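PDB 4O6R: aldehyde dehydrogenase from Burkholderia cenocepacia, which probably oxidises aldehydes with NAD(P)+ as cofactor and is seen here with AMP bound in a nucleotide pocket. Local coordinates for residues 295-300 / 304-309; 263-268 / 431-436. All blocks are in the same frame, centred on the assembly; numbering follows the deposited sequence.

Interaction 1 of 2, residues 295-300 / 304-309; sequences LVLHER and AFLERF
Leu297 and Phe305 mark the closest backbone pairing between a strand and the helix that follows it, their CA atoms 8.2 Å apart. The axes of strand 295-298 and helix 304-309 approach to 10.1 Å, and their directions differ by 135°, so the chain turns back steeply while the helix runs askew to the strand. The case illustrates how alternate residues of one strand supply the apolar side that a helix packs against. Leu295 and Leu297 both point to the helix. Leu297 divides its work between two methyls. CD2 stands over the centre of the Phe305 ring in a CH-pi contact, 3.9 Å from the centroid and only 9° off the ring normal, whereas CD1 rests 3.8 Å from CG of Leu306. Phe305 turns its ring under that methyl with CG anti to the backbone N (chi1 -170°). Leu295 comes toward the two phenylalanines from the opposite direction, and its CD2 touches both rings, reaching Phe305 CE1 at 3.6 Å and Phe309 CE2 at 3.8 Å, both obliquely. Where the strand ends, the contacts become polar: a water donates to Arg300 O and accepts from Ala304 N, bridging the turn, and the backbone N of Arg300 donates to His298 ND1 (3.1 Å), lying somewhat out of the imidazole plane. The arrangement belongs to the alpha/beta catalytic domain of the aldehyde dehydrogenase fold. Strand 294-298 lies there between parallel strands 261-264 and 395-401; helix 270-282 packs beside Phe305 and Phe309 through Ala277, and strand 375-378 meets Phe309 through Ile376.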
ATOM      1  N   LEU A 295     -32.670  14.704 -11.574  1.00  8.75           N
ATOM      2  CA  LEU A 295     -32.096  16.023 -11.552  1.00  8.87           C
ATOM      3  C   LEU A 295     -32.753  16.731 -10.404  1.00  8.91           C
ATOM      4  O   LEU A 295     -33.978  16.882 -10.382  1.00  9.33           O
ATOM      5  CB  LEU A 295     -32.335  16.694 -12.892  1.00  9.13           C
ATOM      6  CG  LEU A 295     -31.788  18.081 -13.083  1.00  9.48           C
ATOM      7  CD1 LEU A 295     -30.280  18.041 -13.091  1.00  9.41           C
ATOM      8  CD2 LEU A 295     -32.345  18.670 -14.360  1.00 10.00           C
ATOM      9  N   VAL A 296     -31.957  17.069  -9.401  1.00  8.67           N
ATOM     10  CA  VAL A 296     -32.443  17.528  -8.125  1.00  8.74           C
ATOM     11  C   VAL A 296     -32.021  18.996  -8.011  1.00  9.11           C
ATOM     12  O   VAL A 296     -30.839  19.289  -7.790  1.00  9.01           O
ATOM     13  CB  VAL A 296     -31.859  16.697  -6.959  1.00  8.61           C
ATOM     14  CG1 VAL A 296     -32.397  17.216  -5.632  1.00  8.75           C
ATOM     15  CG2 VAL A 296     -32.181  15.219  -7.121  1.00  8.43           C
ATOM     16  N   LEU A 297     -32.969  19.917  -8.190  1.00  9.29           N
ATOM     17  CA  LEU A 297     -32.642  21.328  -8.421  1.00  9.68           C
ATOM     18  C   LEU A 297     -33.080  22.212  -7.269  1.00 10.14           C
ATOM     19  O   LEU A 297     -34.207  22.097  -6.793  1.00 10.03           O
ATOM     20  CB  LEU A 297     -33.366  21.834  -9.667  1.00  9.81           C
ATOM     21  CG  LEU A 297     -33.045  21.100 -10.961  1.00  9.51           C
ATOM     22  CD1 LEU A 297     -33.931  21.646 -12.059  1.00  9.74           C
ATOM     23  CD2 LEU A 297     -31.577  21.274 -11.346  1.00  9.35           C
ATOM     24  N   HIS A 298     -32.195  23.105  -6.838  1.00 10.41           N
ATOM     25  CA  HIS A 298     -32.541  24.050  -5.807  1.00 11.35           C
ATOM     26  C   HIS A 298     -33.663  24.957  -6.326  1.00 12.25           C
ATOM     27  O   HIS A 298     -33.617  25.430  -7.454  1.00 11.87           O
ATOM     28  CB  HIS A 298     -31.345  24.906  -5.401  1.00 11.45           C
ATOM     29  CG  HIS A 298     -31.584  25.686  -4.152  1.00 11.91           C
ATOM     30  ND1 HIS A 298     -32.263  26.879  -4.153  1.00 12.48           N
ATOM     31  CD2 HIS A 298     -31.326  25.407  -2.858  1.00 12.12           C
ATOM     32  CE1 HIS A 298     -32.383  27.331  -2.917  1.00 12.84           C
ATOM     33  NE2 HIS A 298     -31.810  26.459  -2.110  1.00 12.73           N
ATOM     34  N   GLU A 299     -34.647  25.186  -5.483  1.00 14.13           N
ATOM     35  CA  GLU A 299     -35.834  25.971  -5.854  1.00 16.55           C
ATOM     36  C   GLU A 299     -35.508  27.344  -6.487  1.00 16.56           C
ATOM     37  O   GLU A 299     -36.217  27.801  -7.374  1.00 16.78           O
ATOM     38  CB  GLU A 299     -36.742  26.164  -4.628  1.00 19.06           C
ATOM     39  CG  GLU A 299     -38.117  26.761  -4.956  1.00 22.45           C
ATOM     40  CD  GLU A 299     -38.989  25.815  -5.809  1.00 25.47           C
ATOM     41  OE1 GLU A 299     -39.289  24.689  -5.300  1.00 29.74           O
ATOM     42  OE2 GLU A 299     -39.352  26.170  -6.978  1.00 25.90           O
ATOM     43  N   ARG A 300     -34.486  28.026  -5.979  1.00 16.86           N
ATOM     44  CA  ARG A 300     -34.129  29.348  -6.483  1.00 17.86           C
ATOM     45  C   ARG A 300     -33.674  29.348  -7.938  1.00 16.12           C
ATOM     46  O   ARG A 300     -33.882  30.332  -8.609  1.00 16.12           O
ATOM     47  CB  ARG A 300     -33.067  30.034  -5.600  1.00 19.60           C
ATOM     48  CG  ARG A 300     -33.573  30.444  -4.227  1.00 22.99           C
ATOM     49  CD  ARG A 300     -34.516  31.647  -4.350  1.00 27.56           C
ATOM     50  NE  ARG A 300     -35.533  31.713  -3.296  1.00 32.11           N
ATOM     51  CZ  ARG A 300     -35.388  32.343  -2.130  1.00 34.89           C
ATOM     52  NH1 ARG A 300     -34.243  32.964  -1.825  1.00 37.84           N
ATOM     53  NH2 ARG A 300     -36.397  32.340  -1.261  1.00 36.43           N
ATOM     54  N   ALA A 304     -35.046  28.632 -13.961  1.00 13.97           N
ATOM     55  CA  ALA A 304     -33.994  29.122 -14.836  1.00 14.08           C
ATOM     56  C   ALA A 304     -33.227  27.974 -15.524  1.00 13.27           C
ATOM     57  O   ALA A 304     -33.085  27.958 -16.760  1.00 13.82           O
ATOM     58  CB  ALA A 304     -33.026  29.981 -14.040  1.00 14.35           C
ATOM     59  N   PHE A 305     -32.785  27.020 -14.718  1.00 12.47           N
ATOM     60  CA  PHE A 305     -32.100  25.841 -15.195  1.00 11.72           C
ATOM     61  C   PHE A 305     -32.946  25.078 -16.225  1.00 11.92           C
ATOM     62  O   PHE A 305     -32.475  24.748 -17.314  1.00 11.46           O
ATOM     63  CB  PHE A 305     -31.807  24.937 -14.025  1.00 11.31           C
ATOM     64  CG  PHE A 305     -30.891  23.786 -14.362  1.00 10.43           C
ATOM     65  CD1 PHE A 305     -31.365  22.692 -15.071  1.00 10.19           C
ATOM     66  CD2 PHE A 305     -29.564  23.801 -13.953  1.00 10.12           C
ATOM     67  CE1 PHE A 305     -30.529  21.634 -15.385  1.00  9.72           C
ATOM     68  CE2 PHE A 305     -28.733  22.752 -14.274  1.00  9.79           C
ATOM     69  CZ  PHE A 305     -29.209  21.669 -14.974  1.00  9.54           C
ATOM     70  N   LEU A 306     -34.204  24.821 -15.876  1.00 12.12           N
ATOM     71  CA  LEU A 306     -35.057  24.026 -16.735  1.00 12.42           C
ATOM     72  C   LEU A 306     -35.334  24.704 -18.060  1.00 13.43           C
ATOM     73  O   LEU A 306     -35.367  24.045 -19.076  1.00 13.29           O
ATOM     74  CB  LEU A 306     -36.351  23.665 -16.025  1.00 12.44           C
ATOM     75  CG  LEU A 306     -36.193  22.654 -14.880  1.00 12.05           C
ATOM     76  CD1 LEU A 306     -37.466  22.572 -14.063  1.00 12.20           C
ATOM     77  CD2 LEU A 306     -35.802  21.270 -15.422  1.00 11.68           C
ATOM     78  N   GLU A 307     -35.518  26.019 -18.073  1.00 14.65           N
ATOM     79  CA  GLU A 307     -35.786  26.670 -19.338  1.00 16.28           C
ATOM     80  C   GLU A 307     -34.638  26.448 -20.316  1.00 15.08           C
ATOM     81  O   GLU A 307     -34.862  26.164 -21.517  1.00 14.83           O
ATOM     82  CB  GLU A 307     -36.065  28.156 -19.146  1.00 19.28           C
ATOM     83  CG  GLU A 307     -36.549  28.835 -20.407  1.00 23.35           C
ATOM     84  CD  GLU A 307     -36.875  30.297 -20.184  1.00 27.59           C
ATOM     85  OE1 GLU A 307     -36.570  30.815 -19.080  1.00 30.45           O
ATOM     86  OE2 GLU A 307     -37.413  30.933 -21.120  1.00 31.36           O
ATOM     87  N   ARG A 308     -33.410  26.558 -19.820  1.00 13.45           N
ATOM     88  CA  ARG A 308     -32.255  26.341 -20.670  1.00 13.05           C
ATOM     89  C   ARG A 308     -32.031  24.841 -20.984  1.00 12.16           C
ATOM     90  O   ARG A 308     -31.724  24.478 -22.102  1.00 11.98           O
ATOM     91  CB  ARG A 308     -31.009  26.956 -20.021  1.00 13.09           C
ATOM     92  CG  ARG A 308     -31.075  28.482 -20.041  1.00 13.65           C
ATOM     93  CD  ARG A 308     -30.154  29.090 -19.021  1.00 13.90           C
ATOM     94  NE  ARG A 308     -28.760  28.912 -19.416  1.00 13.91           N
ATOM     95  CZ  ARG A 308     -27.718  29.346 -18.716  1.00 14.31           C
ATOM     96  NH1 ARG A 308     -27.876  29.926 -17.537  1.00 14.63           N
ATOM     97  NH2 ARG A 308     -26.509  29.133 -19.170  1.00 14.67           N
ATOM     98  N   PHE A 309     -32.199  24.004 -19.982  1.00 11.41           N
ATOM     99  CA  PHE A 309     -32.001  22.558 -20.107  1.00 11.17           C
ATOM    100  C   PHE A 309     -33.009  21.899 -21.048  1.00 11.16           C
ATOM    101  O   PHE A 309     -32.627  21.059 -21.886  1.00 10.72           O
ATOM    102  CB  PHE A 309     -32.077  21.928 -18.718  1.00 10.96           C
ATOM    103  CG  PHE A 309     -31.868  20.439 -18.689  1.00 10.76           C
ATOM    104  CD1 PHE A 309     -30.703  19.878 -19.143  1.00 10.87           C
ATOM    105  CD2 PHE A 309     -32.823  19.626 -18.155  1.00 10.93           C
ATOM    106  CE1 PHE A 309     -30.505  18.504 -19.111  1.00 10.66           C
ATOM    107  CE2 PHE A 309     -32.636  18.250 -18.085  1.00 10.59           C
ATOM    108  CZ  PHE A 309     -31.493  17.688 -18.575  1.00 10.59           C
TER
HETATM  109  O   HOH W   1     -35.192  30.025 -11.311  1.00 11.87           O

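Interaction 2 of 2, residues 263-268 / 431-436; sequences IVFDDA and HRMAAR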
ATOM      1  N   ILE A 263     -27.411  16.770  -8.357  1.00  9.06           N
ATOM      2  CA  ILE A 263     -27.965  17.820  -7.525  1.00  9.30           C
ATOM      3  C   ILE A 263     -27.340  19.160  -7.919  1.00  9.55           C
ATOM      4  O   ILE A 263     -26.121  19.286  -7.978  1.00  9.26           O
ATOM      5  CB  ILE A 263     -27.666  17.561  -6.023  1.00  9.23           C
ATOM      6  CG1 ILE A 263     -28.084  16.157  -5.600  1.00  9.15           C
ATOM      7  CG2 ILE A 263     -28.348  18.598  -5.144  1.00  9.46           C
ATOM      8  CD1 ILE A 263     -27.528  15.703  -4.258  1.00  9.06           C
ATOM      9  N   VAL A 264     -28.175  20.154  -8.191  1.00  9.97           N
ATOM     10  CA  VAL A 264     -27.703  21.467  -8.557  1.00 10.42           C
ATOM     11  C   VAL A 264     -28.098  22.462  -7.471  1.00 11.02           C
ATOM     12  O   VAL A 264     -29.282  22.781  -7.261  1.00 11.21           O
ATOM     13  CB  VAL A 264     -28.246  21.886  -9.935  1.00 10.46           C
ATOM     14  CG1 VAL A 264     -27.719  23.245 -10.365  1.00 10.62           C
ATOM     15  CG2 VAL A 264     -27.905  20.815 -10.959  1.00 10.23           C
ATOM     16  N   PHE A 265     -27.083  22.981  -6.803  1.00  9.25           N
ATOM     17  CA  PHE A 265     -27.265  23.981  -5.779  1.00 10.21           C
ATOM     18  C   PHE A 265     -27.375  25.393  -6.362  1.00 11.04           C
ATOM     19  O   PHE A 265     -27.053  25.643  -7.527  1.00 10.76           O
ATOM     20  CB  PHE A 265     -26.143  23.889  -4.747  1.00 10.39           C
ATOM     21  CG  PHE A 265     -26.281  22.722  -3.833  1.00 10.47           C
ATOM     22  CD1 PHE A 265     -27.054  22.811  -2.683  1.00 10.88           C
ATOM     23  CD2 PHE A 265     -25.675  21.513  -4.138  1.00 10.24           C
ATOM     24  CE1 PHE A 265     -27.209  21.704  -1.854  1.00 10.91           C
ATOM     25  CE2 PHE A 265     -25.806  20.414  -3.310  1.00 10.40           C
ATOM     26  CZ  PHE A 265     -26.585  20.501  -2.164  1.00 10.64           C
ATOM     27  N   ASP A 266     -27.833  26.327  -5.539  1.00 12.55           N
ATOM     28  CA  ASP A 266     -28.138  27.670  -6.061  1.00 13.91           C
ATOM     29  C   ASP A 266     -26.883  28.482  -6.364  1.00 13.42           C
ATOM     30  O   ASP A 266     -26.964  29.519  -7.027  1.00 13.34           O
ATOM     31  CB  ASP A 266     -29.159  28.436  -5.184  1.00 15.88           C
ATOM     32  CG  ASP A 266     -28.633  28.824  -3.844  1.00 17.99           C
ATOM     33  OD1 ASP A 266     -27.733  28.179  -3.306  1.00 20.87           O
ATOM     34  OD2 ASP A 266     -29.116  29.828  -3.314  1.00 20.45           O
ATOM     35  N   ASP A 267     -25.726  27.994  -5.930  1.00 12.57           N
ATOM     36  CA  ASP A 267     -24.477  28.659  -6.241  1.00 12.64           C
ATOM     37  C   ASP A 267     -23.689  27.929  -7.378  1.00 12.38           C
ATOM     38  O   ASP A 267     -22.520  28.205  -7.612  1.00 12.40           O
ATOM     39  CB  ASP A 267     -23.649  28.776  -4.966  1.00 12.76           C
ATOM     40  CG  ASP A 267     -23.039  27.457  -4.560  1.00 12.38           C
ATOM     41  OD1 ASP A 267     -23.661  26.414  -4.870  1.00 11.96           O
ATOM     42  OD2 ASP A 267     -21.934  27.458  -3.984  1.00 12.51           O
ATOM     43  N   ALA A 268     -24.331  26.982  -8.068  1.00 11.94           N
ATOM     44  CA  ALA A 268     -23.686  26.252  -9.147  1.00 11.50           C
ATOM     45  C   ALA A 268     -23.403  27.193 -10.339  1.00 12.17           C
ATOM     46  O   ALA A 268     -24.103  28.194 -10.541  1.00 12.22           O
ATOM     47  CB  ALA A 268     -24.574  25.114  -9.601  1.00 11.13           C
ATOM     48  N   HIS A 431     -17.703  18.658   0.031  1.00  9.41           N
ATOM     49  CA  HIS A 431     -17.116  17.496   0.664  1.00  9.87           C
ATOM     50  C   HIS A 431     -18.080  16.842   1.654  1.00 10.13           C
ATOM     51  O   HIS A 431     -18.090  15.619   1.799  1.00  9.93           O
ATOM     52  CB  HIS A 431     -15.787  17.836   1.343  1.00 10.15           C
ATOM     53  CG  HIS A 431     -14.741  18.297   0.384  1.00 10.20           C
ATOM     54  ND1 HIS A 431     -14.103  17.448  -0.500  1.00 10.01           N
ATOM     55  CD2 HIS A 431     -14.260  19.531   0.131  1.00 10.37           C
ATOM     56  CE1 HIS A 431     -13.265  18.141  -1.242  1.00  9.96           C
ATOM     57  NE2 HIS A 431     -13.351  19.407  -0.884  1.00 10.24           N
ATOM     58  N   ARG A 432     -18.861  17.672   2.337  1.00 10.57           N
ATOM     59  CA  ARG A 432     -19.821  17.188   3.318  1.00 11.17           C
ATOM     60  C   ARG A 432     -20.900  16.356   2.623  1.00 11.06           C
ATOM     61  O   ARG A 432     -21.224  15.242   3.046  1.00 10.78           O
ATOM     62  CB  ARG A 432     -20.457  18.391   4.027  1.00 11.90           C
ATOM     63  CG  ARG A 432     -21.405  18.027   5.135  1.00 12.54           C
ATOM     64  CD  ARG A 432     -22.138  19.251   5.679  1.00 13.28           C
ATOM     65  NE  ARG A 432     -21.235  20.270   6.199  1.00 13.97           N
ATOM     66  CZ  ARG A 432     -21.119  21.533   5.768  1.00 14.49           C
ATOM     67  NH1 ARG A 432     -21.831  22.018   4.743  1.00 14.50           N
ATOM     68  NH2 ARG A 432     -20.225  22.326   6.357  1.00 15.22           N
ATOM     69  N   MET A 433     -21.477  16.921   1.562  1.00 11.15           N
ATOM     70  CA  MET A 433     -22.486  16.193   0.795  1.00 11.44           C
ATOM     71  C   MET A 433     -21.888  14.906   0.191  1.00 11.12           C
ATOM     72  O   MET A 433     -22.536  13.848   0.235  1.00 10.86           O
ATOM     73  CB  MET A 433     -23.060  17.031  -0.338  1.00 11.83           C
ATOM     74  CG  MET A 433     -23.997  18.146   0.090  1.00 12.73           C
ATOM     75  SD  MET A 433     -25.612  17.655   0.734  1.00 14.02           S
ATOM     76  CE  MET A 433     -26.302  16.747  -0.632  1.00 13.46           C
ATOM     77  N   ALA A 434     -20.683  14.986  -0.374  1.00 11.06           N
ATOM     78  CA  ALA A 434     -20.079  13.774  -0.984  1.00 11.31           C
ATOM     79  C   ALA A 434     -19.971  12.625   0.037  1.00 11.50           C
ATOM     80  O   ALA A 434     -20.188  11.453  -0.303  1.00 11.95           O
ATOM     81  CB  ALA A 434     -18.731  14.077  -1.629  1.00 11.31           C
ATOM     82  N   ALA A 435     -19.615  12.961   1.269  1.00 11.93           N
ATOM     83  CA  ALA A 435     -19.453  11.972   2.339  1.00 12.66           C
ATOM     84  C   ALA A 435     -20.779  11.302   2.744  1.00 13.33           C
ATOM     85  O   ALA A 435     -20.778  10.144   3.111  1.00 13.46           O
ATOM     86  CB  ALA A 435     -18.831  12.628   3.556  1.00 13.18           C
ATOM     87  N   ARG A 436     -21.892  12.024   2.619  1.00 13.65           N
ATOM     88  CA  ARG A 436     -23.195  11.611   3.159  1.00 14.66           C
ATOM     89  C   ARG A 436     -24.134  10.949   2.163  1.00 13.52           C
ATOM     90  O   ARG A 436     -25.084  10.278   2.562  1.00 13.18           O
ATOM     91  CB  ARG A 436     -23.871  12.819   3.801  1.00 16.55           C
ATOM     92  CG  ARG A 436     -23.144  13.243   5.064  1.00 19.89           C
ATOM     93  CD  ARG A 436     -23.753  14.456   5.713  1.00 22.96           C
ATOM     94  NE  ARG A 436     -22.868  14.981   6.748  1.00 28.09           N
ATOM     95  CZ  ARG A 436     -23.186  15.969   7.583  1.00 31.20           C
ATOM     96  NH1 ARG A 436     -24.379  16.558   7.502  1.00 31.60           N
ATOM     97  NH2 ARG A 436     -22.300  16.375   8.488  1.00 33.19           N
TER
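The mostly parallel sheet of the catalytic domain in the aldehyde dehydrogenase fold is covered by helices, and here Met433 of helix 427-436 meets Ile263 and Phe265 at the end of strand 261-264. A single flexible side chain does the helix's share. Bends at chi2 (-70°) and chi3 (-59°) curl the side chain and bring its methyl against both partners. That methyl, CE, lies 4.0 Å from Ile263 CD1 and 4.1 Å from Phe265 CZ, touching the ring at its edge and near its plane. The sulfur joins in a Met-aromatic contact, with SD 5.5 Å from the ring centroid and oblique to the ring, 74° off the normal. All three side chains are buried. Past Phe265 the chain makes a type I turn to Ala268, closed by Ala268 N donating to Phe265 O. Next to Met433 on helix 427-436, Arg432 forms a salt bridge with Asp487 of a neighbouring subunit. Leu422 of strand 421-423 touches both Ile263 and Met433, helix 404-411 adds Ala407 and Ala411 against Ile263, and Phe401 of strand 395-401 meets the Phe265 ring edge-to-face.

Both contacts are buried and apolar at their centre, and they share one sheet: strands 294-298 and 261-264 are parallel neighbours, joined by probable hydrogen bonds from Val264 N to Val296 O (2.8 Å) and from His298 N to Val264 O (3.0 Å). Interaction 1 is local, linking a strand to the next helix through several branched and aromatic side chains, with a water at the turn. Interaction 2 brings together segments more than 160 residues apart and relies on one methionine. Their helices also face different surroundings: 304-309 meets no other subunit, whereas 431-436 borders three, His431 hydrogen-bonding to His431 of one of them.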